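Local coordinates for protein putative solute-binding component of ABC transporter (Clostridium phytofermentans, PDB 4YS6) that binds beta-D-glucopyranose and is probably the sugar receptor that hands a carbohydrate to an ABC importer, at residues Ile169-Pro174 with Val206-Val211; Ala241-Asn246 with Ile267-Asp272; Ser56-Gln61 with Thr296-Val301. One frame throughout, in Å; residues are numbered along the deposited sequence.

From the N terminus, 56-61 on helix 50-64 comes first, and its partner 296-301 follows only after 234 residues, so interaction 3 closes a loop holding both other contacts. Inside it interaction 1 closes first, joining the end of strand 165-170 to helix 208-211; interaction 2 then opens, pairing strands 241-244 and 267-268. These two run in series without crossing, and they touch: strands 165-170 and 241-244 are neighbours in the four-stranded parallel sheet, where Phe170 N approaches Leu243 O at 2.8 Å. Interaction 3, its centre about 26 Å from that of interaction 2, joins helices packed on the seven-stranded sheet of the other lobe, beyond the bound glucose.

Interaction 1: Ile169-Pro174 with Val206-Val211; sequences IFTGDP and VAFEKV
Val211 points its side chain at the end of strand 165-170, and all three of its side-chain carbons find partners there. CB rests on the backbone oxygen Ile169 O, 3.4 Å away. From CB the chain forks. CG1, anti to the valine's own carbonyl carbon (chi1 -61°), packs on Ile169 CB at 3.9 Å, while CG2 reaches two methyl groups, Thr171 CG2 at 3.8 Å and Ile169 CG2 at 3.9 Å. A short beta-branched residue suits this place because both arms are used close to the backbone. The main chain of Val211 adds a polar grip: Thr171 N donates to Val211 O over 2.9 Å in a nearly straight bond (167° at the hydrogen), the donor standing above the carbonyl plane.

Phe208 extends the apolar patch. Pro174 CA meets its ring near the ring plane, 4.0 Å from CE2, whereas Thr171 CG2 comes in obliquely, 3.7 Å from CE1. Threonine serves both needs here, its methyl facing valine and ring while OG1 hydrogen-bonds to Ser245 OG. Tyr183 of helix 177-195 packs edge-to-face with the Phe208 ring. The short helix is thus docked against the carboxyl end of a parallel strand in an alpha/beta lobe of a type 1 periplasmic binding protein, just before the start of helix 177-195, where Asp176 and Asn178 of the glucose pocket lie.

Interaction 2: Ala241-Asn246 with Ile267-Asp272; sequences AVLCSN and IVTGQD. With BGC (beta-D-glucopyranose), chain D.
Gln271 holds its flat amide so that Ser245 O lies close to the amide plane, at the NE2 edge; NE2 donates to that oxygen over 2.8 Å, nearly in line with the carbonyl though bent at the hydrogen (143°). CG is anti to the backbone N (chi1 165°) and the chain stays extended, carrying the amide alongside the neighbouring segment. OE1 accepts from Lys292 NZ, which fixes the rotation of the group, and Phe182 packs against the same side chain. Two other flat groups converge on glucose. The carboxylate of Asp272 takes O3 on OD1 (2.7 Å) and O4 on OD2 (2.5 Å), a two-pronged grip well suited to adjacent sugar hydroxyls. Asn246 ND2 donates to glucose O4 over 2.9 Å, nearly straight at the hydrogen (166°), so O4 donates to the acid and accepts from the amide. Ser248 OG and Thr249 OG1 bind the two ends of that amide and steady it.

Behind these groups runs a parallel beta-alpha-beta unit: strand 241-244, helix 247-260 and strand 267-268. Val242 N bonds to Ile267 O at 2.7 Å, while the return bond, Thr269 N to Val242 O, is weak. Ala241 CB and Ile267 CB touch on one face of the sheet; Val242 and Val268 point to the other. Where regular pairing ends, the Thr269 hydroxyl takes over, OG1 donating to Cys244 O at 2.8 Å from a position tilted off the carbonyl plane.

Interaction 3: Ser56-Gln61 with Thr296-Val301; sequences SNMEKQ and TLASQV. With NA (sodium ion), chain I.
Met58, built as selenomethionine, and Ala298 are the nearest pair across 56-61 and 296-301, whose axes approach to 8.8 Å and cross at -43°. The apolar contacts centre on the selenium. The Met58 chain bends at chi2 (-67°) and again at chi3, which swings its end toward the other helix; SE then lies 3.9 Å from Ala298 CB and 3.7 Å from Val301 CG1, with the Met58 chain running about at right angles to the valine. CE reaches the same CG1. Ala298 is small enough to let the helices approach, and its CB also meets Asn57 CB at 3.9 Å.

Gln61 brings the polar group of the contact. Its chain is extended beyond CG and lays the amide over the turn at Ala298 and Ser299: NE2 sits 3.7 Å from Ala298 CB and makes its hydrogen bond to Arg295 O, one turn earlier. OE1 lies close beside Ser299 CA, at 3.0 Å, and its angle to Ser299 N is poor for a hydrogen bond.

A metal bond accompanies the contact, away from the other helix. Ser56 OG binds a sodium ion at 2.3 Å, and Asn52 O and three waters are further ligands.

Both helices lie against the larger, mixed sheet: Met58 and Val301 touch Tyr123 on strand 119-123, and Val301 also rests on Ala137 of strand 135-139, while Gln300 packs on strand 331-339.

Interaction 1: Ile169-Pro174 with Val206-Val211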
ATOM      1  N   ILE A 169       7.077  15.160  -0.789  1.00 13.19           N
ATOM      2  CA  ILE A 169       6.717  13.877  -0.200  1.00 10.84           C
ATOM      3  C   ILE A 169       5.208  13.695  -0.211  1.00 10.88           C
ATOM      4  O   ILE A 169       4.486  14.610   0.171  1.00 12.82           O
ATOM      5  CB  ILE A 169       7.200  13.787   1.252  1.00 11.92           C
ATOM      6  CG1 ILE A 169       8.715  13.972   1.367  1.00 13.05           C
ATOM      7  CG2 ILE A 169       6.805  12.455   1.869  1.00 15.45           C
ATOM      8  CD1 ILE A 169       9.141  14.388   2.769  1.00 16.97           C
ATOM      9  N   PHE A 170       4.770  12.525  -0.663  1.00 11.23           N
ATOM     10  CA  PHE A 170       3.344  12.150  -0.693  1.00 13.51           C
ATOM     11  C   PHE A 170       3.199  10.771  -0.102  1.00 13.21           C
ATOM     12  O   PHE A 170       3.752   9.821  -0.664  1.00 14.84           O
ATOM     13  CB  PHE A 170       2.797  12.139  -2.108  1.00 15.28           C
ATOM     14  CG  PHE A 170       2.643  13.500  -2.714  1.00 10.54           C
ATOM     15  CD1 PHE A 170       3.760  14.243  -3.065  1.00 12.45           C
ATOM     16  CD2 PHE A 170       1.379  14.035  -2.942  1.00 15.19           C
ATOM     17  CE1 PHE A 170       3.609  15.514  -3.599  1.00 15.01           C
ATOM     18  CE2 PHE A 170       1.235  15.292  -3.491  1.00 14.87           C
ATOM     19  CZ  PHE A 170       2.356  16.032  -3.806  1.00 16.43           C
ATOM     20  N   THR A 171       2.513  10.644   1.031  1.00 13.16           N
ATOM     21  CA  THR A 171       2.229   9.310   1.551  1.00 14.01           C
ATOM     22  C   THR A 171       0.709   9.034   1.558  1.00 16.18           C
ATOM     23  O   THR A 171      -0.087   9.737   0.913  1.00 13.00           O
ATOM     24  CB  THR A 171       2.874   9.085   2.954  1.00 19.66           C
ATOM     25  OG1 THR A 171       2.896   7.676   3.267  1.00 16.45           O
ATOM     26  CG2 THR A 171       2.147   9.843   4.040  1.00 16.80           C
ATOM     27  N   GLY A 172       0.321   7.953   2.219  1.00 12.95           N
ATOM     28  CA  GLY A 172      -1.021   7.447   2.090  1.00 12.82           C
ATOM     29  C   GLY A 172      -1.981   8.000   3.113  1.00 13.69           C
ATOM     30  O   GLY A 172      -1.739   9.031   3.749  1.00 15.00           O
ATOM     31  N   ASP A 173      -3.098   7.297   3.272  1.00 14.80           N
ATOM     32  CA  ASP A 173      -4.169   7.776   4.133  1.00 16.99           C
ATOM     33  C   ASP A 173      -3.764   7.611   5.587  1.00 13.25           C
ATOM     34  O   ASP A 173      -3.199   6.578   5.960  1.00 16.78           O
ATOM     35  CB  ASP A 173      -5.451   7.016   3.854  1.00 17.03           C
ATOM     36  CG  ASP A 173      -6.618   7.534   4.668  1.00 19.32           C
ATOM     37  OD1 ASP A 173      -7.262   8.519   4.230  1.00 20.25           O
ATOM     38  OD2 ASP A 173      -6.860   6.989   5.770  1.00 20.51           O
ATOM     39  N   PRO A 174      -4.068   8.612   6.423  1.00 15.90           N
ATOM     40  CA  PRO A 174      -3.641   8.497   7.820  1.00 17.11           C
ATOM     41  C   PRO A 174      -4.370   7.401   8.618  1.00 18.66           C
ATOM     42  O   PRO A 174      -3.949   7.062   9.709  1.00 24.08           O
ATOM     43  CB  PRO A 174      -3.954   9.880   8.409  1.00 28.96           C
ATOM     44  CG  PRO A 174      -4.367  10.751   7.291  1.00 24.92           C
ATOM     45  CD  PRO A 174      -4.692   9.913   6.107  1.00 17.70           C
ATOM     46  N   VAL A 206       6.855  18.013   5.681  1.00 14.61           N
ATOM     47  CA  VAL A 206       7.688  16.837   5.904  1.00 14.53           C
ATOM     48  C   VAL A 206       7.010  15.849   6.843  1.00 18.76           C
ATOM     49  O   VAL A 206       7.072  14.631   6.626  1.00 18.81           O
ATOM     50  CB  VAL A 206       9.030  17.229   6.482  1.00 16.27           C
ATOM     51  CG1 VAL A 206       9.892  15.999   6.775  1.00 21.12           C
ATOM     52  CG2 VAL A 206       9.777  18.177   5.538  1.00 22.39           C
ATOM     53  N   ALA A 207       6.387  16.372   7.891  1.00 18.47           N
ATOM     54  CA  ALA A 207       5.694  15.547   8.876  1.00 23.52           C
ATOM     55  C   ALA A 207       4.606  14.691   8.258  1.00 16.34           C
ATOM     56  O   ALA A 207       3.955  15.094   7.298  1.00 16.34           O
ATOM     57  CB  ALA A 207       5.102  16.418   9.958  1.00 25.56           C
ATOM     58  N   PHE A 208       4.412  13.495   8.823  1.00 18.54           N
ATOM     59  CA  PHE A 208       3.458  12.525   8.290  1.00 16.55           C
ATOM     60  C   PHE A 208       2.102  13.164   8.059  1.00 16.00           C
ATOM     61  O   PHE A 208       1.509  12.987   6.987  1.00 17.16           O
ATOM     62  CB  PHE A 208       3.312  11.334   9.244  1.00 15.93           C
ATOM     63  CG  PHE A 208       2.321  10.296   8.785  1.00 14.65           C
ATOM     64  CD1 PHE A 208       2.674   9.346   7.851  1.00 14.43           C
ATOM     65  CD2 PHE A 208       1.027  10.277   9.287  1.00 22.11           C
ATOM     66  CE1 PHE A 208       1.787   8.401   7.429  1.00 18.00           C
ATOM     67  CE2 PHE A 208       0.119   9.312   8.865  1.00 22.36           C
ATOM     68  CZ  PHE A 208       0.495   8.382   7.930  1.00 22.98           C
ATOM     69  N   GLU A 209       1.630  13.906   9.056  1.00 16.69           N
ATOM     70  CA  GLU A 209       0.328  14.559   8.981  1.00 20.40           C
ATOM     71  C   GLU A 209       0.200  15.492   7.795  1.00 23.09           C
ATOM     72  O   GLU A 209      -0.893  15.636   7.231  1.00 25.11           O
ATOM     73  CB  GLU A 209       0.053  15.352  10.266  1.00 37.30           C
ATOM     74  CG  GLU A 209       1.117  16.412  10.570  1.00 60.16           C
ATOM     75  CD  GLU A 209       0.848  17.194  11.845  1.00 70.56           C
ATOM     76  OE1 GLU A 209      -0.302  17.156  12.337  1.00 70.91           O
ATOM     77  OE2 GLU A 209       1.791  17.849  12.347  1.00 69.72           O
ATOM     78  N   LYS A 210       1.295  16.162   7.445  1.00 17.35           N
ATOM     79  CA  LYS A 210       1.279  17.164   6.380  1.00 18.59           C
ATOM     80  C   LYS A 210       1.397  16.545   4.974  1.00 20.80           C
ATOM     81  O   LYS A 210       1.008  17.164   3.988  1.00 17.84           O
ATOM     82  CB  LYS A 210       2.415  18.161   6.570  1.00 16.83           C
ATOM     83  CG  LYS A 210       2.320  19.044   7.820  1.00 23.36           C
ATOM     84  CD  LYS A 210       3.378  20.156   7.750  1.00 42.74           C
ATOM     85  CE  LYS A 210       3.358  21.106   8.956  1.00 58.21           C
ATOM     86  NZ  LYS A 210       3.775  20.458  10.236  1.00 61.63           N
ATOM     87  N   VAL A 211       1.959  15.346   4.873  1.00 15.65           N
ATOM     88  CA  VAL A 211       2.194  14.736   3.561  1.00 15.26           C
ATOM     89  C   VAL A 211       1.258  13.580   3.230  1.00 15.24           C
ATOM     90  O   VAL A 211       1.305  13.030   2.117  1.00 12.82           O
ATOM     91  CB  VAL A 211       3.649  14.245   3.441  1.00 15.35           C
ATOM     92  CG1 VAL A 211       4.584  15.428   3.585  1.00 18.48           C
ATOM     93  CG2 VAL A 211       3.984  13.194   4.482  1.00 14.45           C
TER

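Interaction 2: Ala241-Asn246 with Ile267-Asp272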
ATOM      1  N   ALA A 241      13.301  15.310  -6.670  1.00 13.48           N
ATOM      2  CA  ALA A 241      12.677  14.040  -6.333  1.00 11.04           C
ATOM      3  C   ALA A 241      11.331  14.220  -5.685  1.00 14.32           C
ATOM      4  O   ALA A 241      11.128  15.167  -4.922  1.00 14.37           O
ATOM      5  CB  ALA A 241      13.581  13.219  -5.398  1.00 10.86           C
ATOM      6  N   VAL A 242      10.419  13.295  -5.987  1.00 11.16           N
ATOM      7  CA  VAL A 242       9.162  13.187  -5.239  1.00 11.02           C
ATOM      8  C   VAL A 242       9.048  11.777  -4.670  1.00 13.24           C
ATOM      9  O   VAL A 242       8.921  10.797  -5.397  1.00 14.30           O
ATOM     10  CB  VAL A 242       7.929  13.502  -6.102  1.00 14.70           C
ATOM     11  CG1 VAL A 242       6.685  13.680  -5.216  1.00 12.59           C
ATOM     12  CG2 VAL A 242       8.146  14.774  -6.905  1.00 15.63           C
ATOM     13  N   LEU A 243       9.117  11.695  -3.355  1.00 11.09           N
ATOM     14  CA  LEU A 243       8.895  10.449  -2.651  1.00 10.40           C
ATOM     15  C   LEU A 243       7.403  10.216  -2.579  1.00 12.65           C
ATOM     16  O   LEU A 243       6.700  10.933  -1.861  1.00 13.12           O
ATOM     17  CB  LEU A 243       9.507  10.515  -1.252  1.00 12.98           C
ATOM     18  CG  LEU A 243       9.142   9.390  -0.305  1.00 14.87           C
ATOM     19  CD1 LEU A 243       9.661   8.067  -0.899  1.00 15.11           C
ATOM     20  CD2 LEU A 243       9.746   9.676   1.075  1.00 14.20           C
ATOM     21  N   CYS A 244       6.927   9.253  -3.362  1.00 14.16           N
ATOM     22  CA  CYS A 244       5.529   8.837  -3.308  1.00 13.40           C
ATOM     23  C   CYS A 244       5.486   7.445  -2.735  1.00 11.74           C
ATOM     24  O   CYS A 244       6.167   6.556  -3.244  1.00 13.95           O
ATOM     25  CB  CYS A 244       4.873   8.825  -4.674  1.00 13.98           C
ATOM     26  SG  CYS A 244       4.860  10.462  -5.442  1.00 15.88           S
ATOM     27  N   SER A 245       4.643   7.242  -1.725  1.00 11.99           N
ATOM     28  CA  SER A 245       4.581   5.943  -1.077  1.00 10.18           C
ATOM     29  C   SER A 245       3.906   4.878  -1.925  1.00 11.16           C
ATOM     30  O   SER A 245       4.118   3.687  -1.668  1.00 12.25           O
ATOM     31  CB  SER A 245       3.867   6.040   0.286  1.00 14.69           C
ATOM     32  OG  SER A 245       4.589   6.842   1.219  1.00 13.99           O
ATOM     33  N   ASN A 246       3.103   5.246  -2.924  1.00 10.43           N
ATOM     34  CA  ASN A 246       2.515   4.228  -3.779  1.00 11.69           C
ATOM     35  C   ASN A 246       2.192   4.746  -5.159  1.00 13.83           C
ATOM     36  O   ASN A 246       2.408   5.906  -5.480  1.00 11.56           O
ATOM     37  CB  ASN A 246       1.249   3.634  -3.139  1.00 11.30           C
ATOM     38  CG  ASN A 246       0.012   4.478  -3.390  1.00  9.01           C
ATOM     39  OD1 ASN A 246       0.091   5.710  -3.526  1.00 11.33           O
ATOM     40  ND2 ASN A 246      -1.145   3.819  -3.502  1.00 10.71           N
ATOM     41  N   ILE A 267      12.990  12.394  -9.957  1.00 14.47           N
ATOM     42  CA  ILE A 267      12.789  11.041  -9.472  1.00 14.14           C
ATOM     43  C   ILE A 267      11.369  10.935  -8.934  1.00 14.95           C
ATOM     44  O   ILE A 267      10.923  11.807  -8.173  1.00 15.98           O
ATOM     45  CB  ILE A 267      13.771  10.669  -8.350  1.00 14.64           C
ATOM     46  CG1 ILE A 267      15.212  10.787  -8.819  1.00 20.69           C
ATOM     47  CG2 ILE A 267      13.465   9.261  -7.848  1.00 15.38           C
ATOM     48  CD1 ILE A 267      16.210  10.795  -7.671  1.00 20.11           C
ATOM     49  N   VAL A 268      10.642   9.901  -9.358  1.00 13.40           N
ATOM     50  CA  VAL A 268       9.310   9.615  -8.795  1.00 12.97           C
ATOM     51  C   VAL A 268       9.238   8.143  -8.429  1.00 15.03           C
ATOM     52  O   VAL A 268       9.456   7.283  -9.283  1.00 14.14           O
ATOM     53  CB  VAL A 268       8.174   9.935  -9.780  1.00 13.51           C
ATOM     54  CG1 VAL A 268       6.814   9.620  -9.155  1.00 15.44           C
ATOM     55  CG2 VAL A 268       8.235  11.420 -10.236  1.00 15.90           C
ATOM     56  N   THR A 269       8.978   7.870  -7.155  1.00 12.48           N
ATOM     57  CA  THR A 269       8.847   6.508  -6.642  1.00 12.29           C
ATOM     58  C   THR A 269       7.386   6.069  -6.616  1.00 12.68           C
ATOM     59  O   THR A 269       6.476   6.852  -6.889  1.00 14.08           O
ATOM     60  CB  THR A 269       9.429   6.372  -5.219  1.00 16.82           C
ATOM     61  OG1 THR A 269       8.692   7.185  -4.298  1.00 16.13           O
ATOM     62  CG2 THR A 269      10.884   6.801  -5.192  1.00 13.59           C
ATOM     63  N   GLY A 270       7.157   4.809  -6.268  1.00 12.23           N
ATOM     64  CA  GLY A 270       5.826   4.291  -6.143  1.00 11.65           C
ATOM     65  C   GLY A 270       5.812   2.889  -5.595  1.00 14.11           C
ATOM     66  O   GLY A 270       6.810   2.378  -5.088  1.00 12.41           O
ATOM     67  N   GLN A 271       4.654   2.265  -5.689  1.00 11.62           N
ATOM     68  CA  GLN A 271       4.459   0.911  -5.220  1.00 11.57           C
ATOM     69  C   GLN A 271       3.142   0.354  -5.788  1.00 12.30           C
ATOM     70  O   GLN A 271       2.135   1.064  -5.807  1.00 13.24           O
ATOM     71  CB  GLN A 271       4.465   0.902  -3.693  1.00 20.40           C
ATOM     72  CG  GLN A 271       3.949  -0.321  -3.075  1.00 22.68           C
ATOM     73  CD  GLN A 271       3.780  -0.211  -1.557  1.00 14.81           C
ATOM     74  OE1 GLN A 271       3.800  -1.218  -0.894  1.00 19.44           O
ATOM     75  NE2 GLN A 271       3.633   1.020  -1.005  1.00 18.42           N
ATOM     76  N   ASP A 272       3.195  -0.912  -6.212  1.00 12.87           N
ATOM     77  CA  ASP A 272       2.068  -1.790  -6.607  1.00 13.17           C
ATOM     78  C   ASP A 272       2.156  -2.226  -8.076  1.00 12.75           C
ATOM     79  O   ASP A 272       1.493  -3.194  -8.473  1.00 14.28           O
ATOM     80  CB  ASP A 272       0.662  -1.167  -6.455  1.00 13.74           C
ATOM     81  CG  ASP A 272       0.235  -0.954  -5.017  1.00 18.33           C
ATOM     82  OD1 ASP A 272       0.916  -1.410  -4.075  1.00 16.01           O
ATOM     83  OD2 ASP A 272      -0.858  -0.349  -4.857  1.00 15.73           O
TER
HETATM   84  C2  BGC D 403      -1.336  -0.979   0.400  1.00 10.88           C
HETATM   85  C3  BGC D 403      -0.749  -0.427  -0.858  1.00 12.91           C
HETATM   86  C4  BGC D 403      -1.724   0.334  -1.653  1.00 10.44           C
HETATM   87  C5  BGC D 403      -2.431   1.380  -0.847  1.00 11.03           C
HETATM   88  C6  BGC D 403      -3.589   2.036  -1.569  1.00 13.09           C
HETATM   89  C1  BGC D 403      -1.898   0.176   1.252  1.00 12.38           C
HETATM   90  O1  BGC D 403      -2.445  -0.232   2.346  1.00 17.69           O
HETATM   91  O2  BGC D 403      -0.336  -1.663   1.146  1.00 11.78           O
HETATM   92  O3  BGC D 403      -0.226  -1.581  -1.618  1.00 12.38           O
HETATM   93  O4  BGC D 403      -1.081   1.047  -2.739  1.00 12.51           O
HETATM   94  O5  BGC D 403      -2.965   0.733   0.347  1.00 12.54           O
HETATM   95  O6  BGC D 403      -4.425   1.084  -2.207  1.00 12.98           O

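Interaction 3: Ser56-Gln61 with Thr296-Val301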
ATOM      1  N   SER A  56     -10.129 -10.943  -6.245  1.00 14.74           N
ATOM      2  CA  SER A  56     -10.275 -12.018  -7.214  1.00 15.42           C
ATOM      3  C   SER A  56      -9.392 -13.190  -6.877  1.00 15.63           C
ATOM      4  O   SER A  56      -9.802 -14.337  -7.027  1.00 16.65           O
ATOM      5  CB  SER A  56      -9.940 -11.533  -8.623  1.00 22.95           C
ATOM      6  OG  SER A  56     -10.975 -10.708  -9.105  1.00 34.06           O
ATOM      7  N   ASN A  57      -8.166 -12.908  -6.455  1.00 16.51           N
ATOM      8  CA  ASN A  57      -7.249 -13.979  -6.110  1.00 18.92           C
ATOM      9  C   ASN A  57      -7.699 -14.697  -4.828  1.00 17.63           C
ATOM     10  O   ASN A  57      -7.642 -15.924  -4.756  1.00 18.01           O
ATOM     11  CB  ASN A  57      -5.827 -13.434  -5.982  1.00 16.84           C
ATOM     12  CG  ASN A  57      -5.241 -13.028  -7.323  1.00 24.37           C
ATOM     13  OD1 ASN A  57      -5.519 -13.645  -8.344  1.00 27.49           O
ATOM     14  ND2 ASN A  57      -4.394 -12.017  -7.315  1.00 21.55           N
HETATM   15  N   MSE A  58      -8.179 -13.953  -3.838  1.00 15.17           N
HETATM   16  CA  MSE A  58      -8.735 -14.576  -2.641  1.00 16.12           C
HETATM   17  C   MSE A  58      -9.908 -15.474  -2.978  1.00 17.00           C
HETATM   18  O   MSE A  58     -10.008 -16.597  -2.493  1.00 18.50           O
HETATM   19  CB  MSE A  58      -9.182 -13.495  -1.653  1.00 15.40           C
HETATM   20  CG  MSE A  58      -8.079 -12.853  -0.893  1.00 20.37           C
HETATM   21 SE   MSE A  58      -7.222 -14.143   0.365  1.00 29.15          SE
HETATM   22  CE  MSE A  58      -8.748 -15.023   1.197  1.00 30.84           C
ATOM     23  N   GLU A  59     -10.835 -14.963  -3.779  1.00 15.34           N
ATOM     24  CA  GLU A  59     -12.012 -15.754  -4.142  1.00 18.27           C
ATOM     25  C   GLU A  59     -11.612 -17.032  -4.880  1.00 18.53           C
ATOM     26  O   GLU A  59     -12.083 -18.121  -4.572  1.00 19.82           O
ATOM     27  CB  GLU A  59     -12.959 -14.921  -5.008  1.00 20.26           C
ATOM     28  CG  GLU A  59     -14.243 -15.630  -5.355  1.00 29.88           C
ATOM     29  CD  GLU A  59     -15.239 -14.688  -5.996  1.00 46.96           C
ATOM     30  OE1 GLU A  59     -14.846 -13.968  -6.937  1.00 46.41           O
ATOM     31  OE2 GLU A  59     -16.401 -14.652  -5.548  1.00 59.49           O
ATOM     32  N   LYS A  60     -10.732 -16.903  -5.870  1.00 18.43           N
ATOM     33  CA  LYS A  60     -10.317 -18.052  -6.654  1.00 20.71           C
ATOM     34  C   LYS A  60      -9.647 -19.104  -5.790  1.00 17.86           C
ATOM     35  O   LYS A  60      -9.968 -20.280  -5.895  1.00 19.52           O
ATOM     36  CB  LYS A  60      -9.356 -17.634  -7.770  1.00 25.24           C
ATOM     37  CG  LYS A  60      -8.758 -18.822  -8.525  1.00 36.17           C
ATOM     38  CD  LYS A  60      -7.734 -18.374  -9.550  1.00 51.51           C
ATOM     39  CE  LYS A  60      -7.203 -19.557 -10.352  1.00 61.03           C
ATOM     40  NZ  LYS A  60      -6.454 -20.532  -9.510  1.00 63.30           N
ATOM     41  N   GLN A  61      -8.706 -18.674  -4.952  1.00 17.16           N
ATOM     42  CA  GLN A  61      -7.904 -19.616  -4.186  1.00 19.29           C
ATOM     43  C   GLN A  61      -8.716 -20.223  -3.049  1.00 17.48           C
ATOM     44  O   GLN A  61      -8.545 -21.390  -2.751  1.00 20.40           O
ATOM     45  CB  GLN A  61      -6.640 -18.935  -3.679  1.00 18.86           C
ATOM     46  CG  GLN A  61      -5.736 -18.526  -4.832  1.00 21.76           C
ATOM     47  CD  GLN A  61      -4.395 -18.028  -4.374  1.00 21.05           C
ATOM     48  OE1 GLN A  61      -3.795 -18.588  -3.458  1.00 25.05           O
ATOM     49  NE2 GLN A  61      -3.895 -16.991  -5.037  1.00 23.49           N
ATOM     50  N   THR A 296       0.463 -14.218  -4.296  1.00 13.69           N
ATOM     51  CA  THR A 296       1.264 -14.809  -3.231  1.00 15.07           C
ATOM     52  C   THR A 296       0.679 -14.503  -1.874  1.00 15.97           C
ATOM     53  O   THR A 296       0.610 -15.371  -0.999  1.00 16.97           O
ATOM     54  CB  THR A 296       2.707 -14.282  -3.270  1.00 23.93           C
ATOM     55  OG1 THR A 296       3.269 -14.595  -4.546  1.00 27.36           O
ATOM     56  CG2 THR A 296       3.554 -14.919  -2.174  1.00 30.20           C
ATOM     57  N   LEU A 297       0.286 -13.250  -1.691  1.00 14.22           N
ATOM     58  CA  LEU A 297      -0.356 -12.848  -0.443  1.00 16.57           C
ATOM     59  C   LEU A 297      -1.628 -13.668  -0.235  1.00 14.53           C
ATOM     60  O   LEU A 297      -1.847 -14.215   0.852  1.00 14.46           O
ATOM     61  CB  LEU A 297      -0.665 -11.351  -0.445  1.00 13.88           C
ATOM     62  CG  LEU A 297      -1.335 -10.795   0.809  1.00 17.04           C
ATOM     63  CD1 LEU A 297      -0.540 -11.129   2.036  1.00 19.54           C
ATOM     64  CD2 LEU A 297      -1.484  -9.273   0.674  1.00 17.71           C
ATOM     65  N   ALA A 298      -2.458 -13.775  -1.274  1.00 13.19           N
ATOM     66  CA  ALA A 298      -3.688 -14.554  -1.184  1.00 13.53           C
ATOM     67  C   ALA A 298      -3.383 -16.005  -0.837  1.00 13.88           C
ATOM     68  O   ALA A 298      -4.078 -16.600  -0.012  1.00 15.69           O
ATOM     69  CB  ALA A 298      -4.488 -14.471  -2.458  1.00 15.68           C
ATOM     70  N   SER A 299      -2.335 -16.566  -1.432  1.00 16.33           N
ATOM     71  CA  SER A 299      -1.950 -17.941  -1.146  1.00 14.66           C
ATOM     72  C   SER A 299      -1.612 -18.132   0.330  1.00 17.86           C
ATOM     73  O   SER A 299      -2.004 -19.127   0.947  1.00 16.28           O
ATOM     74  CB  SER A 299      -0.754 -18.351  -2.020  1.00 19.49           C
ATOM     75  OG  SER A 299      -0.378 -19.681  -1.697  1.00 28.57           O
ATOM     76  N   GLN A 300      -0.908 -17.167   0.905  1.00 16.16           N
ATOM     77  CA  GLN A 300      -0.504 -17.255   2.297  1.00 16.09           C
ATOM     78  C   GLN A 300      -1.734 -17.149   3.191  1.00 15.17           C
ATOM     79  O   GLN A 300      -1.854 -17.870   4.190  1.00 15.26           O
ATOM     80  CB  GLN A 300       0.508 -16.173   2.645  1.00 17.24           C
ATOM     81  CG  GLN A 300       1.858 -16.411   2.032  1.00 17.77           C
ATOM     82  CD  GLN A 300       2.419 -17.774   2.403  1.00 24.14           C
ATOM     83  OE1 GLN A 300       2.601 -18.637   1.547  1.00 29.91           O
ATOM     84  NE2 GLN A 300       2.662 -17.981   3.680  1.00 24.39           N
ATOM     85  N   VAL A 301      -2.664 -16.274   2.819  1.00 14.29           N
ATOM     86  CA  VAL A 301      -3.888 -16.146   3.607  1.00 15.30           C
ATOM     87  C   VAL A 301      -4.716 -17.434   3.568  1.00 15.33           C
ATOM     88  O   VAL A 301      -5.238 -17.886   4.611  1.00 16.10           O
ATOM     89  CB  VAL A 301      -4.705 -14.953   3.137  1.00 16.10           C
ATOM     90  CG1 VAL A 301      -6.111 -14.959   3.765  1.00 21.49           C
ATOM     91  CG2 VAL A 301      -3.962 -13.701   3.503  1.00 12.94           C
TER
HETATM   92 NA    NA I 408     -11.603  -8.542  -9.701  1.00 58.70          NA
HETATM   93  O   HOH W   1     -10.643  -7.867 -11.783  1.00 47.96           O
HETATM   94  O   HOH W   2     -12.931  -9.000  -7.685  1.00 40.39           O
HETATM   95  O   HOH W   3     -13.031  -6.652  -9.337  1.00 48.30           O